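Local coordinates for Lin1840 protein (Listeria innocua serovar 6a, PDB 4ZOC) that probably hydrolyses terminal, non-reducing beta-D-glucosyl residues to release beta-D-glucose, and takes part in the breakdown of beta-1,2-glucans, at residues 387-392 against 426-431. The protein carries 2 engineered substitutions. Sequence-based numbering, arbitrary orientation. Where two conformers were deposited one is given.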
# COMPACT_ATOMS: atom_id res chain seq x y z
N LEU A 387 -14.54 38.75 1.73
CA LEU A 387 -13.96 40.01 2.21
C LEU A 387 -14.66 41.16 1.48
O LEU A 387 -14.99 41.02 0.33
CB LEU A 387 -12.47 40.01 1.94
CG LEU A 387 -11.58 38.92 2.50
CD1 LEU A 387 -10.13 39.25 2.12
CD2 LEU A 387 -11.70 38.81 3.98
N ALA A 388 -14.90 42.28 2.14
CA ALA A 388 -15.31 43.56 1.47
C ALA A 388 -14.20 44.10 0.61
O ALA A 388 -13.03 43.93 0.95
CB ALA A 388 -15.67 44.60 2.53
N LYS A 389 -14.56 44.82 -0.46
CA LYS A 389 -13.56 45.35 -1.36
C LYS A 389 -12.72 46.34 -0.63
O LYS A 389 -11.56 46.53 -1.01
CB LYS A 389 -14.19 46.03 -2.56
CG LYS A 389 -14.51 45.13 -3.74
CD LYS A 389 -15.10 45.97 -4.92
CE LYS A 389 -14.49 45.57 -6.28
NZ LYS A 389 -13.18 46.25 -6.64
N GLU A 390 -13.24 46.97 0.42
CA GLU A 390 -12.45 47.95 1.21
C GLU A 390 -11.60 47.32 2.31
O GLU A 390 -10.87 48.02 3.03
CB GLU A 390 -13.37 49.03 1.83
CG GLU A 390 -14.38 49.66 0.87
CD GLU A 390 -15.45 48.68 0.41
OE1 GLU A 390 -16.00 48.93 -0.69
OE2 GLU A 390 -15.73 47.65 1.14
N ALA A 391 -11.67 45.99 2.46
CA ALA A 391 -10.84 45.31 3.44
C ALA A 391 -9.38 45.60 3.23
O ALA A 391 -8.84 45.47 2.09
CB ALA A 391 -11.08 43.81 3.41
N LYS A 392 -8.71 45.98 4.32
CA LYS A 392 -7.27 46.27 4.30
C LYS A 392 -6.52 44.93 4.53
O LYS A 392 -6.60 44.33 5.59
CB LYS A 392 -6.89 47.31 5.37
CG LYS A 392 -7.57 48.67 5.22
CD LYS A 392 -7.22 49.64 6.36
CE LYS A 392 -5.73 49.92 6.52
NZ LYS A 392 -5.36 50.85 7.65
N ARG A 426 -4.78 43.27 -6.25
CA ARG A 426 -4.73 44.75 -6.39
C ARG A 426 -5.66 45.23 -7.46
O ARG A 426 -6.01 46.41 -7.46
CB ARG A 426 -3.29 45.20 -6.72
CG ARG A 426 -2.30 45.09 -5.56
CD ARG A 426 -1.00 45.84 -5.88
NE ARG A 426 -0.06 45.63 -4.79
CZ ARG A 426 -0.07 46.26 -3.64
NH1 ARG A 426 -0.97 47.18 -3.37
NH2 ARG A 426 0.85 45.95 -2.74
N GLU A 427 -6.12 44.36 -8.35
CA GLU A 427 -7.23 44.71 -9.25
C GLU A 427 -8.54 44.91 -8.52
O GLU A 427 -9.44 45.50 -9.07
CB GLU A 427 -7.44 43.63 -10.31
CG GLU A 427 -6.26 43.50 -11.27
CD GLU A 427 -6.46 42.45 -12.37
OE1 GLU A 427 -7.31 41.48 -12.30
OE2 GLU A 427 -5.72 42.59 -13.34
N VAL A 428 -8.67 44.37 -7.32
CA VAL A 428 -10.01 44.24 -6.65
C VAL A 428 -10.03 45.04 -5.36
O VAL A 428 -10.96 45.81 -5.11
CB VAL A 428 -10.33 42.76 -6.40
CG1 VAL A 428 -11.56 42.59 -5.57
CG2 VAL A 428 -10.47 42.03 -7.74
N PHE A 429 -8.96 44.90 -4.59
CA PHE A 429 -8.79 45.52 -3.24
C PHE A 429 -7.86 46.77 -3.28
O PHE A 429 -6.73 46.72 -3.67
CB PHE A 429 -8.24 44.44 -2.26
CG PHE A 429 -9.14 43.25 -2.10
CD1 PHE A 429 -10.20 43.28 -1.22
CD2 PHE A 429 -8.90 42.10 -2.78
CE1 PHE A 429 -11.08 42.18 -1.08
CE2 PHE A 429 -9.76 41.02 -2.69
CZ PHE A 429 -10.83 41.04 -1.82
N GLU A 430 -8.36 47.91 -2.78
CA GLU A 430 -7.59 49.18 -2.84
C GLU A 430 -6.36 49.18 -1.94
O GLU A 430 -5.34 49.74 -2.30
CB GLU A 430 -8.47 50.42 -2.56
CG GLU A 430 -9.62 50.17 -1.60
CD GLU A 430 -10.41 51.43 -1.20
OE1 GLU A 430 -11.54 51.24 -0.66
OE2 GLU A 430 -9.93 52.57 -1.42
N THR A 431 -6.47 48.49 -0.79
CA THR A 431 -5.41 48.48 0.19
C THR A 431 -4.84 47.07 0.43
O THR A 431 -5.49 46.20 1.02
CB THR A 431 -5.94 49.03 1.50
OG1 THR A 431 -6.59 50.28 1.22
CG2 THR A 431 -4.76 49.22 2.49
O HOH W 1 -9.03 47.14 0.12
O HOH W 2 -9.23 49.90 2.05
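In the C-terminal domain of this family 3 glycoside hydrolase, a type I beta turn from Ala388 to Ala391 illustrates how loops entering neighbouring parallel strands, here 393-397 and 432-436, can be joined by one direct hydrogen bond, bridging waters and a buried aromatic ring. The turn is closed by Ala391 N on Ala388 O (2.9 Å). The one direct hydrogen bond between 387-392 and 426-431 belongs to Lys389: its chain, bent at chi3 and chi4, curls round the Val428 carbonyl oxygen so that NZ meets a lone pair of Val428 O in the carbonyl plane at 2.7 Å, with a C=O...N angle of 127°. Around the buried Phe429 ring (chi1 -60°), CG1 of the preceding Val428 covers one face near the rim; from across the contact, Leu387 CB approaches CE1 obliquely at 4.0 Å and Ala388 O comes to the ring edge, close to its plane. Ile393 of strand 393-397 and Ser541 of helix 532-541 also pack on Phe429. Nearer the strands, the Lys392 and Thr431 side chains lie side by side, pointing the same way, with CG of Lys392 4.0 Å from CG2 of Thr431. At the exposed surface Glu390 and Glu430 cross obliquely, carboxylate planes 83° apart, Glu430 OE1 resting 3.6 Å from Glu390 CG; their like charges probably disfavour closer approach. Two waters complete the joint. One links Glu390 O to Thr431 OG1; the other accepts from Thr431 N and donates to both Lys389 O and Ala391 O, the latter at 2.6 Å.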